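HcgC (Methanococcus maripaludis S2, PDB 5O4J) catalyses the SAM-dependent C-methylation of a pyridinol precursor in the biosynthesis of the FeGP cofactor of [Fe]-hydrogenase. Local coordinates at the interface of chains A and B. Sequence-based numbering; all coordinates share one arbitrary frame. Chains: chain A/B, HcgC.

Contacts 1 and 2 are neighbouring patches of one two-fold symmetric interface between chains A and B, with the centres of their C-alpha atoms about 11 Å apart. Strand 198-203 of chain B runs through both, and B:Tyr200 belongs to each. Helix 177-193 of chain A also serves both, with A:Thr179 in contact 1 and A:Met178 and A:Val182 in contact 2. Contact 1 mixes bonds to the strand backbone with apolar packing, whereas contact 2 is held by packing. Each has a twin with the chains exchanged, so the two strands could tie the chains into a dimer within the deposited tetramer.

Contact 1: the interface of chains A and B. Residues chain A 115, 144, 173-174, 179; chain B 197-200, 235.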
# COMPACT_ATOMS: atom_id res chain seq x y z
N ILE A 115 -20.00 -18.32 5.51
CA ILE A 115 -19.76 -19.06 4.27
C ILE A 115 -19.85 -20.56 4.51
O ILE A 115 -19.21 -21.10 5.43
CB ILE A 115 -18.41 -18.66 3.68
CG1 ILE A 115 -18.41 -17.19 3.26
CG2 ILE A 115 -18.06 -19.53 2.49
CD1 ILE A 115 -17.03 -16.62 3.09
N ILE A 144 -16.10 -14.62 -3.41
CA ILE A 144 -16.84 -14.69 -2.16
C ILE A 144 -18.30 -14.33 -2.38
O ILE A 144 -19.20 -14.95 -1.80
CB ILE A 144 -16.17 -13.78 -1.11
CG1 ILE A 144 -14.82 -14.38 -0.73
CG2 ILE A 144 -17.06 -13.58 0.11
CD1 ILE A 144 -13.92 -13.44 0.04
N LYS A 173 -11.67 -8.77 3.12
CA LYS A 173 -12.43 -9.64 2.22
C LYS A 173 -13.69 -10.19 2.88
O LYS A 173 -14.65 -10.53 2.17
CB LYS A 173 -11.55 -10.79 1.75
CG LYS A 173 -10.49 -10.40 0.75
CD LYS A 173 -11.11 -10.12 -0.60
CE LYS A 173 -10.06 -10.08 -1.69
NZ LYS A 173 -9.71 -11.47 -2.08
N THR A 174 -13.71 -10.32 4.20
CA THR A 174 -14.87 -10.82 4.90
C THR A 174 -15.05 -10.01 6.17
O THR A 174 -14.18 -9.22 6.57
CB THR A 174 -14.80 -12.32 5.26
OG1 THR A 174 -14.11 -12.50 6.50
CG2 THR A 174 -14.14 -13.16 4.17
N THR A 179 -10.63 -12.89 10.01
CA THR A 179 -10.18 -12.05 8.90
C THR A 179 -9.87 -10.64 9.37
O THR A 179 -8.83 -10.06 9.02
CB THR A 179 -11.26 -11.99 7.80
OG1 THR A 179 -11.49 -13.28 7.24
CG2 THR A 179 -10.87 -11.02 6.68
N SER B 197 -11.23 -14.48 -4.57
CA SER B 197 -11.77 -15.52 -3.69
C SER B 197 -10.97 -15.71 -2.41
O SER B 197 -11.40 -16.50 -1.56
CB SER B 197 -11.89 -16.88 -4.40
OG SER B 197 -10.67 -17.62 -4.33
N VAL B 198 -9.84 -15.02 -2.22
CA VAL B 198 -9.09 -15.14 -0.97
C VAL B 198 -9.87 -14.44 0.14
O VAL B 198 -10.34 -13.31 -0.02
CB VAL B 198 -7.68 -14.55 -1.12
CG1 VAL B 198 -6.99 -14.46 0.21
CG2 VAL B 198 -6.84 -15.39 -2.11
N LEU B 199 -10.04 -15.14 1.28
CA LEU B 199 -10.65 -14.55 2.47
C LEU B 199 -9.62 -13.83 3.34
O LEU B 199 -9.83 -12.69 3.76
CB LEU B 199 -11.33 -15.63 3.31
CG LEU B 199 -12.61 -16.31 2.81
CD1 LEU B 199 -12.34 -17.16 1.60
CD2 LEU B 199 -13.20 -17.15 3.92
N TYR B 200 -8.52 -14.50 3.67
CA TYR B 200 -7.44 -13.86 4.41
C TYR B 200 -6.16 -14.64 4.14
O TYR B 200 -6.19 -15.77 3.63
CB TYR B 200 -7.74 -13.77 5.91
CG TYR B 200 -7.85 -15.09 6.65
CD1 TYR B 200 -6.71 -15.77 7.08
CD2 TYR B 200 -9.08 -15.65 6.96
CE1 TYR B 200 -6.79 -16.96 7.77
CE2 TYR B 200 -9.18 -16.85 7.64
CZ TYR B 200 -8.03 -17.50 8.05
OH TYR B 200 -8.12 -18.68 8.74
N ILE B 235 -11.84 -19.36 -1.45
CA ILE B 235 -12.88 -20.21 -2.04
C ILE B 235 -12.31 -21.04 -3.18
O ILE B 235 -12.64 -22.23 -3.31
CB ILE B 235 -14.08 -19.37 -2.54
CG1 ILE B 235 -14.58 -18.40 -1.46
CG2 ILE B 235 -15.22 -20.29 -2.99
CD1 ILE B 235 -15.01 -19.07 -0.18
O HOH W 1 -9.10 -9.85 3.86
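Bends at chi2 (-73°) and chi4 (80°) curl A:Lys173 over the carbonyl of B:Val198 and return its amine to that oxygen. NZ of A:Lys173 donates to O of B:Val198 over 2.8 Å. It arrives in the carbonyl plane, on a lone pair, with a C=O...N angle of 127°. The folded methylenes lie against the same stretch of backbone, and CD1 of A:Ile144 flanks the B:Val198 oxygen at 3.6 Å. A glycine in place of A:Lys173 would probably leave this carbonyl without its amine donor and open a gap beside the backbone of B:Val198 and B:Leu199.

The next carbonyl, on B:Leu199, is reached through water 1, which lies 2.9 Å from that oxygen and also bonds the backbone N of A:Lys173. The B:Leu199 side chain packs among A:Ile115, A:Ile144 and A:Thr174. CG2 of A:Thr174, anti to its own carbonyl carbon, packs on CG of B:Leu199 at 3.8 Å. A:Ile115 meets this leucine tip to tip, CD1 to CD2 at 4.0 Å. B:Ile235 extends the apolar patch: its side chain and that of A:Ile144 cross at about a right angle, meeting through their CG1 atoms.

The hydroxyls of A:Thr174 and A:Thr179 bond to each other, OG1 to OG1 at 2.8 Å, which limits the turning of both. OG1 of A:Thr179 also approaches ring atom CD2 of B:Tyr200 at 3.4 Å. The site lodges B:Leu199 of strand 198-203 against chain A and holds the strand backbone through A:Lys173; because A:Ile115, A:Thr174 and A:Thr179 also line a ligand pocket, and the leucine belongs to the pyridinol pocket, this join may help shape both.

Contact 2: the interface of chains A and B. Residues chain A 178, 182, 205-207; chain B 200-202.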
# COMPACT_ATOMS: atom_id res chain seq x y z
N MET A 178 -11.81 -13.57 12.56
CA MET A 178 -10.43 -13.91 12.23
C MET A 178 -9.88 -13.03 11.11
O MET A 178 -8.76 -12.51 11.22
CB MET A 178 -10.34 -15.39 11.83
CG MET A 178 -8.93 -15.87 11.47
SD MET A 178 -7.68 -15.63 12.73
CE MET A 178 -8.43 -16.48 14.12
N VAL A 182 -6.65 -10.50 11.49
CA VAL A 182 -5.49 -10.62 10.61
C VAL A 182 -5.23 -9.29 9.90
O VAL A 182 -4.10 -8.79 9.87
CB VAL A 182 -5.71 -11.76 9.60
CG1 VAL A 182 -4.66 -11.73 8.49
CG2 VAL A 182 -5.71 -13.10 10.32
N LEU A 205 1.46 -14.02 13.72
CA LEU A 205 0.32 -14.69 13.12
C LEU A 205 0.66 -16.13 12.75
O LEU A 205 1.82 -16.49 12.50
CB LEU A 205 -0.16 -13.94 11.88
CG LEU A 205 -0.78 -12.58 12.18
CD1 LEU A 205 -1.04 -11.80 10.90
CD2 LEU A 205 -2.09 -12.78 12.93
N LYS A 206 -0.38 -16.94 12.73
CA LYS A 206 -0.33 -18.31 12.23
C LYS A 206 -1.75 -18.70 11.86
O LYS A 206 -2.69 -17.91 12.01
CB LYS A 206 0.26 -19.26 13.27
CG LYS A 206 -0.60 -19.35 14.54
CD LYS A 206 -0.17 -20.50 15.45
CE LYS A 206 -0.63 -21.84 14.89
NZ LYS A 206 -0.03 -22.98 15.61
N TYR A 207 -1.90 -19.91 11.35
CA TYR A 207 -3.21 -20.39 10.92
C TYR A 207 -3.97 -20.90 12.15
O TYR A 207 -4.12 -22.10 12.37
CB TYR A 207 -3.04 -21.44 9.84
CG TYR A 207 -4.32 -22.02 9.32
CD1 TYR A 207 -5.34 -21.21 8.86
CD2 TYR A 207 -4.50 -23.39 9.27
CE1 TYR A 207 -6.53 -21.75 8.38
CE2 TYR A 207 -5.68 -23.94 8.79
CZ TYR A 207 -6.68 -23.12 8.35
OH TYR A 207 -7.84 -23.67 7.87
N TYR B 200 -8.52 -14.50 3.67
CA TYR B 200 -7.44 -13.86 4.41
C TYR B 200 -6.16 -14.64 4.14
O TYR B 200 -6.19 -15.77 3.63
CB TYR B 200 -7.74 -13.77 5.91
CG TYR B 200 -7.85 -15.09 6.65
CD1 TYR B 200 -6.71 -15.77 7.08
CD2 TYR B 200 -9.08 -15.65 6.96
CE1 TYR B 200 -6.79 -16.96 7.77
CE2 TYR B 200 -9.18 -16.85 7.64
CZ TYR B 200 -8.03 -17.50 8.05
OH TYR B 200 -8.12 -18.68 8.74
N THR B 201 -5.04 -13.99 4.45
CA THR B 201 -3.71 -14.47 4.08
C THR B 201 -2.80 -14.39 5.29
O THR B 201 -2.57 -13.29 5.82
CB THR B 201 -3.15 -13.64 2.93
OG1 THR B 201 -4.10 -13.61 1.86
CG2 THR B 201 -1.87 -14.26 2.41
N ILE B 202 -2.24 -15.52 5.71
CA ILE B 202 -1.45 -15.60 6.94
C ILE B 202 0.03 -15.61 6.57
O ILE B 202 0.48 -16.55 5.89
CB ILE B 202 -1.79 -16.85 7.77
CG1 ILE B 202 -3.24 -16.81 8.25
CG2 ILE B 202 -0.78 -17.02 8.91
CD1 ILE B 202 -3.54 -15.73 9.30
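B:Ile202 and A:Val182 form the apolar centre, their side chains crossing at about a right angle with CD1 of the isoleucine 3.6 Å from CG2 of the valine. With its CG1 anti to the carbonyl carbon (chi1 -64°), B:Ile202 turns both branches to chain A. CD1 reaches helix 177-193 and also a loop carbonyl, while CG2 presses on the backbone of the loop at A:Lys206, 3.6 Å from the CA of that residue. The lysine thus contributes its main chain here, and the isoleucine is gripped between a helix and a loop.

The ring of B:Tyr200 forms the next layer. CG1 of B:Ile202 sits at its edge, in plane, and so supports the ring from within its own chain. From the helix side, A:Met178 comes over a face: its CG stands above the phenol end of the ring, 3.9 Å from CZ. A first torsion that sets CG anti to the backbone N (chi1 -180°) sends this methylene out over the ring, and bends at chi2 and chi3 then carry SD and CE away from it. The methionine thereby caps the tyrosine with carbon, while the far end of the ring points to A:Tyr207.

Towards the rim, polar atoms meet carbon, and nitrogen and oxygen atoms do not pair across the two chains. The side chains of A:Tyr207 and B:Tyr200 cross at about a right angle, and the hydroxyl OH of B:Tyr200 touches CE1 of A:Tyr207 at 3.5 Å. On the loop, the carbonyl O of A:Lys206 faces a methyl group, CD1 of B:Ile202, at 3.6 Å. At the helix, the carbonyl O of B:Thr201 lies 3.7 Å from CG1 of A:Val182, the valine branch that is anti to the backbone N.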